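Local coordinates for protein putative neuraminyllactose-binding hemagglutinin homolog (Helicobacter pylori, PDB 3BGH) that is an outer-membrane lipoprotein, a putative neuraminyllactose-binding hemagglutinin and flagellar sheath adhesin that probably binds sialylated sugars, at residues A[52-55]-A[56-60]; A[196-199]-A[200-204]; A[209-212]-A[213-217]; A[185-188]-A[189-192]. All coordinates share one frame; numbering follows the deposited sequence.

Overall arrangement
All four contacts are local ones at starts or within turns of helices. Contact 4 and contact 2 share helix 186-208; contact 4 is its N-cap and first two turns and contact 2 lies further along, with centres about 17 Å apart. Contact 1 opens helix 54-73 and touches both: the Y56 side chain packs on I190 and R191 of contact 4, and F60 packs on Y198 of contact 2. Its centre lies about 13 Å from that of contact 4 and 16 Å from that of contact 2. Contact 3 opens the following helix 211-223. It is about 37 Å from contact 4, centre to centre, and holds two sulfate ions, probably from the crystallisation liquor.

Contact 1 of 4, residues A[52-55]-A[56-60]; sequences IPES and YQKEF
The carbonyl oxygen P53 O is approached by two backbone N-H groups of the next turn. Y56 N donates to P53 O at 2.9 Å, from well above the carbonyl plane, and the bond is bent, with an N-H...O angle of 136°. Q57 N reaches the same oxygen in a weak bond. The next two bonds are regular helical ones: K58 N to E54 O at 3.1 Å, nearly straight, and E59 N to S55 O at 2.9 Å. The Y56 ring leans back over the proline. P53 CG sits over the centre of one face, 3.9 Å from the ring centroid, a CH-pi contact. P53 CD approaches Y56 CD2 of the same ring at 3.6 Å. The tyrosine CG is anti to its own carbonyl carbon (chi1 -71°), which swings the ring back toward the N-terminal side of the helix. This is the N-terminus of helix 54-73, with P53 at the N-cap position. The helix is the crossover of a beta-alpha-beta unit, between strands 38-48 and 78-82. I52 CG2 meets Y56 CB at 3.9 Å, and I52 also packs on M194 of helix 186-208. E54 and K58 run side by side in the same direction along the exposed surface. E54 OE2 and K58 NZ stay 4.2 Å apart, beyond a salt bridge, so any attraction between the charges is probably modest. With CG anti to its backbone N and the chain extended, Q57 NE2 donates to I46 O of strand 38-48. Y56 also packs on I190 and R191 of helix 186-208.

Contact 2 of 4, residues A[196-199]-A[200-204]; sequences QAYH and KVMVH
The H199 imidazole carries V203 CG2 over one face, displaced from the centre toward the rim. The methyl carbon V203 CG2 is 4.1 Å from the centroid of the H199 ring, 17° off the normal, which makes a CH-pi contact. H199 also meets the ring of Y25, the two planes turned steeply at about 70°. The second flat group, the Y198 phenol, meets M202 obliquely. M202 CG comes to 3.4 Å from Y198 CE2 and is close to CZ as well. The sulfur M202 SD lies 5.1 Å from the centroid of the Y198 ring, well off the normal, in a Met-aromatic contact. The tyrosine points CG away from its backbone N (chi1 -176°), while the methionine chain bends at both chi2 and chi3. The two side chains thus run alongside each other in one direction. Y198 has two further aromatic neighbours: F60 meets it edge-to-face, and F23 meets it with the planes nearly parallel. Its hydroxyl is hydrogen-bonded to Q67 of helix 54-73. K200 stretches out fully, and its NZ donates to D151 O of strand 144-161. Beneath the side chains the backbone bonds are regular: M202 N to Y198 O is 3.1 Å and almost straight, and V201 N to A197 O is 3.0 Å. V201 and M202 both touch L64 of helix 54-73, and V201 touches V152 as well. The pairs Y198-M202 and H199-V203 are i to i+4 contacts of an alpha helix, here the middle of helix 186-208, with its Y198 side packed on helix 54-73.

Contact 3 of 4, residues A[209-212]-A[213-217]; sequences LSKK and HMEHY. With SO4 (sulfate ion), chain D; SO4 (sulfate ion), chain C.
S210 OG lies over one face of the H213 imidazole, offset toward its rim, in the first turn of helix 211-223. S210 OG is 3.5 Å from H213 CG. The same oxygen accepts from H213 N at 3.1 Å, so S210 is an N-cap with a true capping bond. Its OG stands between the backbone N and the carbonyl carbon (chi1 72°), which brings it over the turn. The imidazole is held at both nitrogens. ND1 is hydrogen-bonded to E208 O, and NE2 points to a sulfate ion lying at the ring edge. The modelled distance from H213 NE2 to that sulfate's O4 is very short, so its exact length is doubtful. K212, bent at chi3 and chi4, reaches another oxygen of the same sulfate, with a weak bond from K212 NZ to its O1 at 2.9 Å. A second sulfate accepts from the backbone K211 N, through its O2 at 2.9 Å. Both ions are probably from the crystallisation liquor. The sulfate at K211 N lies at the helix N-terminus, where the helix dipole would probably favour an anion; the other is held by the H213 and K212 side chains. K211 and E215 run side by side, pointing the same way. On the buried side M214 CE meets L209 CD2 at 3.9 Å, the two side chains crossing at a slant. L209 and M214 also pack on F136 of strand 123-137. L209 further touches L100 and M214 touches L98, both of strand 98-114, so the break between helices 186-208 and 211-223 rests on the sheet.

Contact 4 of 4, residues A[185-188]-A[189-192]; sequences DHDQ and AIRK
Q188 points CG away from its backbone N (chi1 -168°) and then bends at chi2, which turns its amide toward R191. The arginine bends at chi2 and chi3 and brings its guanidinium to the same place. The two groups cross with their planes 54° apart, and Q188 NE2 stands 3.7 Å from R191 NH2. Both nitrogens are donors, so the closeness is one of packing. Their polar partner is shared instead: Q188 OE1 accepts from V19 N, and R191 NH2 donates to V19 O. Both side chains therefore bond the backbone of V19, the first modelled residue of the chain. Behind them the backbone bonds follow the helix. I190 N donates to H186 O at 2.9 Å and is almost straight, and R191 N donates to D187 O at 3.1 Å. A189 N makes only weak bonds, to D185 O and to H186 O, as at the start of a helix. I190 CG1 lies 3.4 Å from H186 O, and I190 packs on I108 of strand 98-114. H186 leads away from this turn toward the sheet, where its ND1 is hydrogen-bonded to D126 OD2 of strand 123-137. A189 touches A157 and I159 of strand 144-161. D185 occupies the N-cap position, and the whole is the N-cap and first two turns of helix 186-208, laid across strands of the mixed sheet.

Contact 1 of 4, residues A[52-55]-A[56-60]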
loop_
_atom_site.group_PDB
_atom_site.type_symbol
_atom_site.label_atom_id
_atom_site.label_comp_id
_atom_site.label_asym_id
_atom_site.label_seq_id
_atom_site.Cartn_x
_atom_site.Cartn_y
_atom_site.Cartn_z
ATOM N N ILE A 52 8.111 3.294 -10.130
ATOM C CA ILE A 52 8.728 1.979 -10.405
ATOM C C ILE A 52 8.632 1.553 -11.911
ATOM O O ILE A 52 7.551 1.488 -12.457
ATOM C CB ILE A 52 8.090 0.856 -9.508
ATOM C CG1 ILE A 52 8.290 1.164 -8.028
ATOM C CG2 ILE A 52 8.665 -0.521 -9.845
ATOM C CD1 ILE A 52 7.469 0.279 -7.037
ATOM N N PRO A 53 9.760 1.283 -12.573
ATOM C CA PRO A 53 9.715 0.836 -13.981
ATOM C C PRO A 53 8.914 -0.452 -14.160
ATOM O O PRO A 53 9.047 -1.373 -13.364
ATOM C CB PRO A 53 11.191 0.594 -14.341
ATOM C CG PRO A 53 11.976 1.477 -13.294
ATOM C CD PRO A 53 11.136 1.429 -12.055
ATOM N N GLU A 54 8.092 -0.501 -15.199
ATOM C CA GLU A 54 7.324 -1.700 -15.558
ATOM C C GLU A 54 8.159 -2.962 -15.635
ATOM O O GLU A 54 7.668 -4.059 -15.315
ATOM C CB GLU A 54 6.620 -1.507 -16.896
ATOM C CG GLU A 54 5.354 -0.634 -16.853
ATOM C CD GLU A 54 4.653 -0.594 -18.200
ATOM O OE1 GLU A 54 3.394 -0.684 -18.223
ATOM O OE2 GLU A 54 5.369 -0.510 -19.252
ATOM N N SER A 55 9.413 -2.843 -16.054
ATOM C CA SER A 55 10.237 -4.033 -16.140
ATOM C C SER A 55 10.531 -4.644 -14.766
ATOM O O SER A 55 10.711 -5.872 -14.668
ATOM C CB SER A 55 11.523 -3.717 -16.844
ATOM O OG SER A 55 12.257 -2.746 -16.113
ATOM N N TYR A 56 10.595 -3.801 -13.724
ATOM C CA TYR A 56 10.852 -4.275 -12.346
ATOM C C TYR A 56 9.674 -5.093 -11.880
ATOM O O TYR A 56 9.855 -6.161 -11.320
ATOM C CB TYR A 56 11.082 -3.143 -11.352
ATOM C CG TYR A 56 12.389 -2.406 -11.511
ATOM C CD1 TYR A 56 13.199 -2.580 -12.620
ATOM C CD2 TYR A 56 12.776 -1.462 -10.577
ATOM C CE1 TYR A 56 14.368 -1.836 -12.777
ATOM C CE2 TYR A 56 13.925 -0.752 -10.712
ATOM C CZ TYR A 56 14.720 -0.932 -11.818
ATOM O OH TYR A 56 15.885 -0.188 -11.911
ATOM N N GLN A 57 8.477 -4.597 -12.167
ATOM C CA GLN A 57 7.260 -5.292 -11.846
ATOM C C GLN A 57 7.306 -6.681 -12.499
ATOM O O GLN A 57 7.190 -7.691 -11.787
ATOM C CB GLN A 57 6.074 -4.495 -12.335
ATOM C CG GLN A 57 4.789 -5.209 -12.301
ATOM C CD GLN A 57 3.720 -4.491 -13.080
ATOM O OE1 GLN A 57 4.023 -3.783 -14.028
ATOM N NE2 GLN A 57 2.452 -4.703 -12.722
ATOM N N LYS A 58 7.494 -6.726 -13.829
ATOM C CA LYS A 58 7.556 -7.975 -14.596
ATOM C C LYS A 58 8.584 -8.964 -14.024
ATOM O O LYS A 58 8.299 -10.137 -13.841
ATOM C CB LYS A 58 7.847 -7.691 -16.076
ATOM C CG LYS A 58 6.600 -7.347 -16.886
ATOM C CD LYS A 58 6.864 -6.227 -17.947
ATOM C CE LYS A 58 5.594 -5.914 -18.763
ATOM N NZ LYS A 58 5.671 -4.645 -19.621
ATOM N N GLU A 59 9.770 -8.470 -13.716
ATOM C CA GLU A 59 10.842 -9.311 -13.261
ATOM C C GLU A 59 10.609 -9.779 -11.805
ATOM O O GLU A 59 10.929 -10.918 -11.442
ATOM C CB GLU A 59 12.140 -8.553 -13.489
ATOM C CG GLU A 59 13.188 -8.669 -12.451
ATOM C CD GLU A 59 14.327 -9.530 -12.873
ATOM O OE1 GLU A 59 14.063 -10.599 -13.492
ATOM O OE2 GLU A 59 15.487 -9.152 -12.557
ATOM N N PHE A 60 10.033 -8.897 -10.990
ATOM C CA PHE A 60 9.501 -9.244 -9.672
ATOM C C PHE A 60 8.387 -10.316 -9.763
ATOM O O PHE A 60 8.396 -11.274 -8.996
ATOM C CB PHE A 60 8.995 -7.963 -8.973
ATOM C CG PHE A 60 8.744 -8.105 -7.507
ATOM C CD1 PHE A 60 9.613 -7.527 -6.573
ATOM C CD2 PHE A 60 7.611 -8.749 -7.038
ATOM C CE1 PHE A 60 9.360 -7.626 -5.194
ATOM C CE2 PHE A 60 7.371 -8.848 -5.669
ATOM C CZ PHE A 60 8.231 -8.286 -4.746
#

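Contact 2 of 4, residues A[196-199]-A[200-204]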
loop_
_atom_site.group_PDB
_atom_site.type_symbol
_atom_site.label_atom_id
_atom_site.label_comp_id
_atom_site.label_asym_id
_atom_site.label_seq_id
_atom_site.Cartn_x
_atom_site.Cartn_y
_atom_site.Cartn_z
ATOM N N GLN A 196 14.590 -5.830 -0.967
ATOM C CA GLN A 196 14.203 -6.156 0.394
ATOM C C GLN A 196 12.779 -6.659 0.399
ATOM O O GLN A 196 12.462 -7.542 1.154
ATOM C CB GLN A 196 14.286 -4.953 1.322
ATOM C CG GLN A 196 15.643 -4.583 1.845
ATOM C CD GLN A 196 15.557 -3.401 2.835
ATOM O OE1 GLN A 196 16.069 -2.304 2.563
ATOM N NE2 GLN A 196 14.882 -3.621 3.971
ATOM N N ALA A 197 11.916 -6.114 -0.457
ATOM C CA ALA A 197 10.551 -6.624 -0.507
ATOM C C ALA A 197 10.494 -8.028 -1.108
ATOM O O ALA A 197 9.686 -8.870 -0.679
ATOM C CB ALA A 197 9.613 -5.661 -1.266
ATOM N N TYR A 198 11.330 -8.282 -2.113
ATOM C CA TYR A 198 11.323 -9.588 -2.747
ATOM C C TYR A 198 11.783 -10.643 -1.733
ATOM O O TYR A 198 11.132 -11.662 -1.589
ATOM C CB TYR A 198 12.217 -9.639 -3.995
ATOM C CG TYR A 198 12.100 -10.989 -4.684
ATOM C CD1 TYR A 198 11.166 -11.208 -5.684
ATOM C CD2 TYR A 198 12.888 -12.064 -4.283
ATOM C CE1 TYR A 198 11.064 -12.448 -6.299
ATOM C CE2 TYR A 198 12.786 -13.301 -4.884
ATOM C CZ TYR A 198 11.875 -13.492 -5.877
ATOM O OH TYR A 198 11.774 -14.747 -6.453
ATOM N N HIS A 199 12.892 -10.378 -1.044
ATOM C CA HIS A 199 13.422 -11.244 0.003
ATOM C C HIS A 199 12.328 -11.538 1.056
ATOM O O HIS A 199 12.007 -12.702 1.261
ATOM C CB HIS A 199 14.699 -10.627 0.626
ATOM C CG HIS A 199 15.299 -11.432 1.749
ATOM N ND1 HIS A 199 16.152 -12.502 1.540
ATOM C CD2 HIS A 199 15.213 -11.282 3.098
ATOM C CE1 HIS A 199 16.543 -12.991 2.704
ATOM N NE2 HIS A 199 15.994 -12.267 3.667
ATOM N N LYS A 200 11.729 -10.497 1.668
ATOM C CA LYS A 200 10.633 -10.688 2.619
ATOM C C LYS A 200 9.455 -11.532 2.097
ATOM O O LYS A 200 8.943 -12.367 2.856
ATOM C CB LYS A 200 10.099 -9.355 3.177
ATOM C CG LYS A 200 9.090 -9.553 4.323
ATOM C CD LYS A 200 8.370 -8.260 4.776
ATOM C CE LYS A 200 7.566 -8.465 6.076
ATOM N NZ LYS A 200 6.998 -7.214 6.682
ATOM N N VAL A 201 9.016 -11.324 0.848
ATOM C CA VAL A 201 7.897 -12.144 0.322
ATOM C C VAL A 201 8.279 -13.652 0.265
ATOM O O VAL A 201 7.549 -14.520 0.748
ATOM C CB VAL A 201 7.328 -11.661 -1.088
ATOM C CG1 VAL A 201 6.314 -12.615 -1.604
ATOM C CG2 VAL A 201 6.678 -10.295 -0.965
ATOM N N MET A 202 9.412 -13.942 -0.340
ATOM C CA MET A 202 9.829 -15.323 -0.490
ATOM C C MET A 202 10.007 -16.020 0.862
ATOM O O MET A 202 9.609 -17.165 0.998
ATOM C CB MET A 202 11.103 -15.405 -1.323
ATOM C CG MET A 202 10.878 -15.302 -2.843
ATOM S SD MET A 202 9.795 -16.547 -3.501
ATOM C CE MET A 202 10.661 -18.022 -3.004
ATOM N N VAL A 203 10.591 -15.340 1.852
ATOM C CA VAL A 203 10.792 -15.909 3.185
ATOM C C VAL A 203 9.465 -16.211 3.874
ATOM O O VAL A 203 9.296 -17.252 4.508
ATOM C CB VAL A 203 11.563 -14.943 4.108
ATOM C CG1 VAL A 203 11.504 -15.415 5.555
ATOM C CG2 VAL A 203 13.027 -14.812 3.691
ATOM N N HIS A 204 8.520 -15.287 3.795
ATOM C CA HIS A 204 7.269 -15.481 4.487
ATOM C C HIS A 204 6.457 -16.559 3.798
ATOM O O HIS A 204 5.896 -17.383 4.462
ATOM C CB HIS A 204 6.489 -14.164 4.614
ATOM C CG HIS A 204 7.026 -13.246 5.671
ATOM N ND1 HIS A 204 6.211 -12.546 6.536
ATOM C CD2 HIS A 204 8.297 -12.909 5.999
ATOM C CE1 HIS A 204 6.959 -11.827 7.353
ATOM N NE2 HIS A 204 8.230 -12.025 7.047
#

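Contact 3 of 4, residues A[209-212]-A[213-217]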
loop_
_atom_site.group_PDB
_atom_site.type_symbol
_atom_site.label_atom_id
_atom_site.label_comp_id
_atom_site.label_asym_id
_atom_site.label_seq_id
_atom_site.Cartn_x
_atom_site.Cartn_y
_atom_site.Cartn_z
ATOM N N LEU A 209 4.255 -22.158 3.532
ATOM C CA LEU A 209 3.876 -23.329 2.783
ATOM C C LEU A 209 4.718 -24.534 3.219
ATOM O O LEU A 209 5.178 -25.282 2.384
ATOM C CB LEU A 209 4.048 -23.085 1.283
ATOM C CG LEU A 209 3.332 -21.961 0.530
ATOM C CD1 LEU A 209 3.758 -21.980 -0.933
ATOM C CD2 LEU A 209 1.835 -22.116 0.662
ATOM N N SER A 210 4.910 -24.703 4.528
ATOM C CA SER A 210 5.627 -25.840 5.092
ATOM C C SER A 210 4.861 -27.150 4.924
ATOM O O SER A 210 3.655 -27.179 4.620
ATOM C CB SER A 210 5.852 -25.630 6.585
ATOM O OG SER A 210 4.621 -25.785 7.286
ATOM N N LYS A 211 5.600 -28.234 5.148
ATOM C CA LYS A 211 5.083 -29.608 5.155
ATOM C C LYS A 211 3.972 -29.701 6.205
ATOM O O LYS A 211 2.879 -30.150 5.889
ATOM C CB LYS A 211 6.250 -30.575 5.444
ATOM C CG LYS A 211 6.050 -32.083 5.176
ATOM C CD LYS A 211 6.927 -32.903 6.217
ATOM C CE LYS A 211 7.355 -34.284 5.716
ATOM N NZ LYS A 211 8.056 -35.098 6.796
ATOM N N LYS A 212 4.210 -29.236 7.422
ATOM C CA LYS A 212 3.144 -29.289 8.438
ATOM C C LYS A 212 1.835 -28.579 7.991
ATOM O O LYS A 212 0.736 -29.119 8.154
ATOM C CB LYS A 212 3.621 -28.758 9.797
ATOM C CG LYS A 212 2.584 -28.984 10.927
ATOM C CD LYS A 212 3.179 -28.832 12.341
ATOM C CE LYS A 212 3.353 -27.362 12.679
ATOM N NZ LYS A 212 4.541 -27.012 13.549
ATOM N N HIS A 213 1.966 -27.391 7.391
ATOM C CA HIS A 213 0.818 -26.644 6.928
ATOM C C HIS A 213 0.109 -27.294 5.759
ATOM O O HIS A 213 -1.110 -27.393 5.772
ATOM C CB HIS A 213 1.182 -25.180 6.635
ATOM C CG HIS A 213 1.511 -24.377 7.861
ATOM N ND1 HIS A 213 1.955 -23.073 7.801
ATOM C CD2 HIS A 213 1.468 -24.692 9.177
ATOM C CE1 HIS A 213 2.155 -22.610 9.022
ATOM N NE2 HIS A 213 1.869 -23.576 9.878
ATOM N N MET A 214 0.834 -27.743 4.745
ATOM C CA MET A 214 0.163 -28.363 3.587
ATOM C C MET A 214 -0.588 -29.682 3.950
ATOM O O MET A 214 -1.725 -29.908 3.488
ATOM C CB MET A 214 1.128 -28.567 2.407
ATOM C CG MET A 214 1.598 -27.271 1.686
ATOM S SD MET A 214 0.282 -26.187 1.049
ATOM C CE MET A 214 0.193 -25.108 2.453
ATOM N N GLU A 215 0.037 -30.519 4.793
ATOM C CA GLU A 215 -0.560 -31.794 5.240
ATOM C C GLU A 215 -1.800 -31.457 6.029
ATOM O O GLU A 215 -2.829 -32.134 5.889
ATOM C CB GLU A 215 0.386 -32.626 6.136
ATOM C CG GLU A 215 1.721 -32.958 5.529
ATOM C CD GLU A 215 2.446 -34.126 6.208
ATOM O OE1 GLU A 215 2.374 -34.281 7.456
ATOM O OE2 GLU A 215 3.114 -34.885 5.469
ATOM N N HIS A 216 -1.702 -30.412 6.860
ATOM C CA HIS A 216 -2.858 -29.959 7.613
ATOM C C HIS A 216 -3.982 -29.518 6.653
ATOM O O HIS A 216 -5.128 -29.949 6.791
ATOM C CB HIS A 216 -2.496 -28.866 8.614
ATOM C CG HIS A 216 -3.654 -28.442 9.467
ATOM N ND1 HIS A 216 -4.645 -27.591 9.012
ATOM C CD2 HIS A 216 -3.990 -28.769 10.740
ATOM C CE1 HIS A 216 -5.537 -27.417 9.972
ATOM N NE2 HIS A 216 -5.166 -28.128 11.026
ATOM N N TYR A 217 -3.638 -28.673 5.681
ATOM C CA TYR A 217 -4.558 -28.220 4.648
ATOM C C TYR A 217 -5.175 -29.400 3.929
ATOM O O TYR A 217 -6.368 -29.385 3.667
ATOM C CB TYR A 217 -3.802 -27.352 3.640
ATOM C CG TYR A 217 -4.656 -26.740 2.585
ATOM C CD1 TYR A 217 -5.101 -25.422 2.715
ATOM C CD2 TYR A 217 -5.021 -27.456 1.447
ATOM C CE1 TYR A 217 -5.882 -24.833 1.749
ATOM C CE2 TYR A 217 -5.811 -26.872 0.455
ATOM C CZ TYR A 217 -6.234 -25.558 0.614
ATOM O OH TYR A 217 -7.027 -24.948 -0.343
HETATM S S SO4 D . 2.328 -23.814 13.026
HETATM O O1 SO4 D . 3.667 -24.359 12.817
HETATM O O2 SO4 D . 1.285 -24.846 12.869
HETATM O O3 SO4 D . 2.272 -23.265 14.376
HETATM O O4 SO4 D . 2.088 -22.701 12.114
HETATM S S SO4 C . 9.264 -28.008 5.538
HETATM O O1 SO4 C . 10.439 -27.682 6.332
HETATM O O2 SO4 C . 8.132 -28.129 6.462
HETATM O O3 SO4 C . 9.082 -26.975 4.535
HETATM O O4 SO4 C . 9.410 -29.269 4.800
#

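Contact 4 of 4, residues A[185-188]-A[189-192]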
loop_
_atom_site.group_PDB
_atom_site.type_symbol
_atom_site.label_atom_id
_atom_site.label_comp_id
_atom_site.label_asym_id
_atom_site.label_seq_id
_atom_site.Cartn_x
_atom_site.Cartn_y
_atom_site.Cartn_z
ATOM N N ASP A 185 20.561 8.317 -5.474
ATOM C CA ASP A 185 19.380 8.896 -6.124
ATOM C C ASP A 185 18.213 7.887 -6.068
ATOM O O ASP A 185 18.362 6.762 -5.549
ATOM C CB ASP A 185 19.671 9.342 -7.569
ATOM C CG ASP A 185 19.826 8.170 -8.545
ATOM O OD1 ASP A 185 19.797 8.448 -9.778
ATOM O OD2 ASP A 185 19.983 7.001 -8.089
ATOM N N HIS A 186 17.070 8.293 -6.607
ATOM C CA HIS A 186 15.867 7.480 -6.559
ATOM C C HIS A 186 15.986 6.051 -7.123
ATOM O O HIS A 186 15.659 5.102 -6.412
ATOM C CB HIS A 186 14.681 8.242 -7.153
ATOM C CG HIS A 186 14.423 9.555 -6.483
ATOM N ND1 HIS A 186 14.428 9.700 -5.114
ATOM C CD2 HIS A 186 14.158 10.781 -6.989
ATOM C CE1 HIS A 186 14.179 10.960 -4.805
ATOM N NE2 HIS A 186 14.012 11.638 -5.924
ATOM N N ASP A 187 16.469 5.880 -8.355
ATOM C CA ASP A 187 16.414 4.551 -8.982
ATOM C C ASP A 187 17.223 3.507 -8.241
ATOM O O ASP A 187 16.801 2.357 -8.135
ATOM C CB ASP A 187 16.720 4.569 -10.478
ATOM C CG ASP A 187 15.508 5.021 -11.299
ATOM O OD1 ASP A 187 14.712 4.148 -11.772
ATOM O OD2 ASP A 187 15.338 6.264 -11.423
ATOM N N GLN A 188 18.339 3.935 -7.669
ATOM C CA GLN A 188 19.126 3.090 -6.783
ATOM C C GLN A 188 18.362 2.696 -5.471
ATOM O O GLN A 188 18.452 1.568 -4.984
ATOM C CB GLN A 188 20.498 3.755 -6.546
ATOM C CG GLN A 188 21.571 2.905 -5.886
ATOM C CD GLN A 188 22.280 1.903 -6.809
ATOM O OE1 GLN A 188 23.229 1.230 -6.386
ATOM N NE2 GLN A 188 21.809 1.773 -8.050
ATOM N N ALA A 189 17.562 3.613 -4.942
ATOM C CA ALA A 189 16.819 3.375 -3.718
ATOM C C ALA A 189 15.652 2.391 -3.968
ATOM O O ALA A 189 15.392 1.501 -3.158
ATOM C CB ALA A 189 16.325 4.691 -3.144
ATOM N N ILE A 190 14.994 2.575 -5.112
ATOM C CA ILE A 190 13.944 1.692 -5.619
ATOM C C ILE A 190 14.438 0.242 -5.736
ATOM O O ILE A 190 13.798 -0.705 -5.268
ATOM C CB ILE A 190 13.449 2.206 -6.997
ATOM C CG1 ILE A 190 12.713 3.539 -6.796
ATOM C CG2 ILE A 190 12.577 1.195 -7.682
ATOM C CD1 ILE A 190 12.288 4.222 -8.057
ATOM N N ARG A 191 15.595 0.096 -6.353
ATOM C CA ARG A 191 16.261 -1.180 -6.467
ATOM C C ARG A 191 16.476 -1.886 -5.113
ATOM O O ARG A 191 16.190 -3.088 -4.989
ATOM C CB ARG A 191 17.543 -1.000 -7.278
ATOM C CG ARG A 191 17.453 -1.679 -8.613
ATOM C CD ARG A 191 18.030 -0.915 -9.785
ATOM N NE ARG A 191 19.481 -0.964 -9.832
ATOM C CZ ARG A 191 20.216 -0.611 -10.889
ATOM N NH1 ARG A 191 19.649 -0.210 -12.031
ATOM N NH2 ARG A 191 21.537 -0.679 -10.807
ATOM N N LYS A 192 16.932 -1.130 -4.110
ATOM C CA LYS A 192 17.167 -1.630 -2.734
ATOM C C LYS A 192 15.894 -2.006 -2.018
ATOM O O LYS A 192 15.817 -3.065 -1.404
ATOM C CB LYS A 192 17.911 -0.596 -1.888
ATOM C CG LYS A 192 19.411 -0.454 -2.205
ATOM C CD LYS A 192 20.139 0.296 -1.120
ATOM C CE LYS A 192 20.279 1.775 -1.467
ATOM N NZ LYS A 192 20.682 2.576 -0.254
#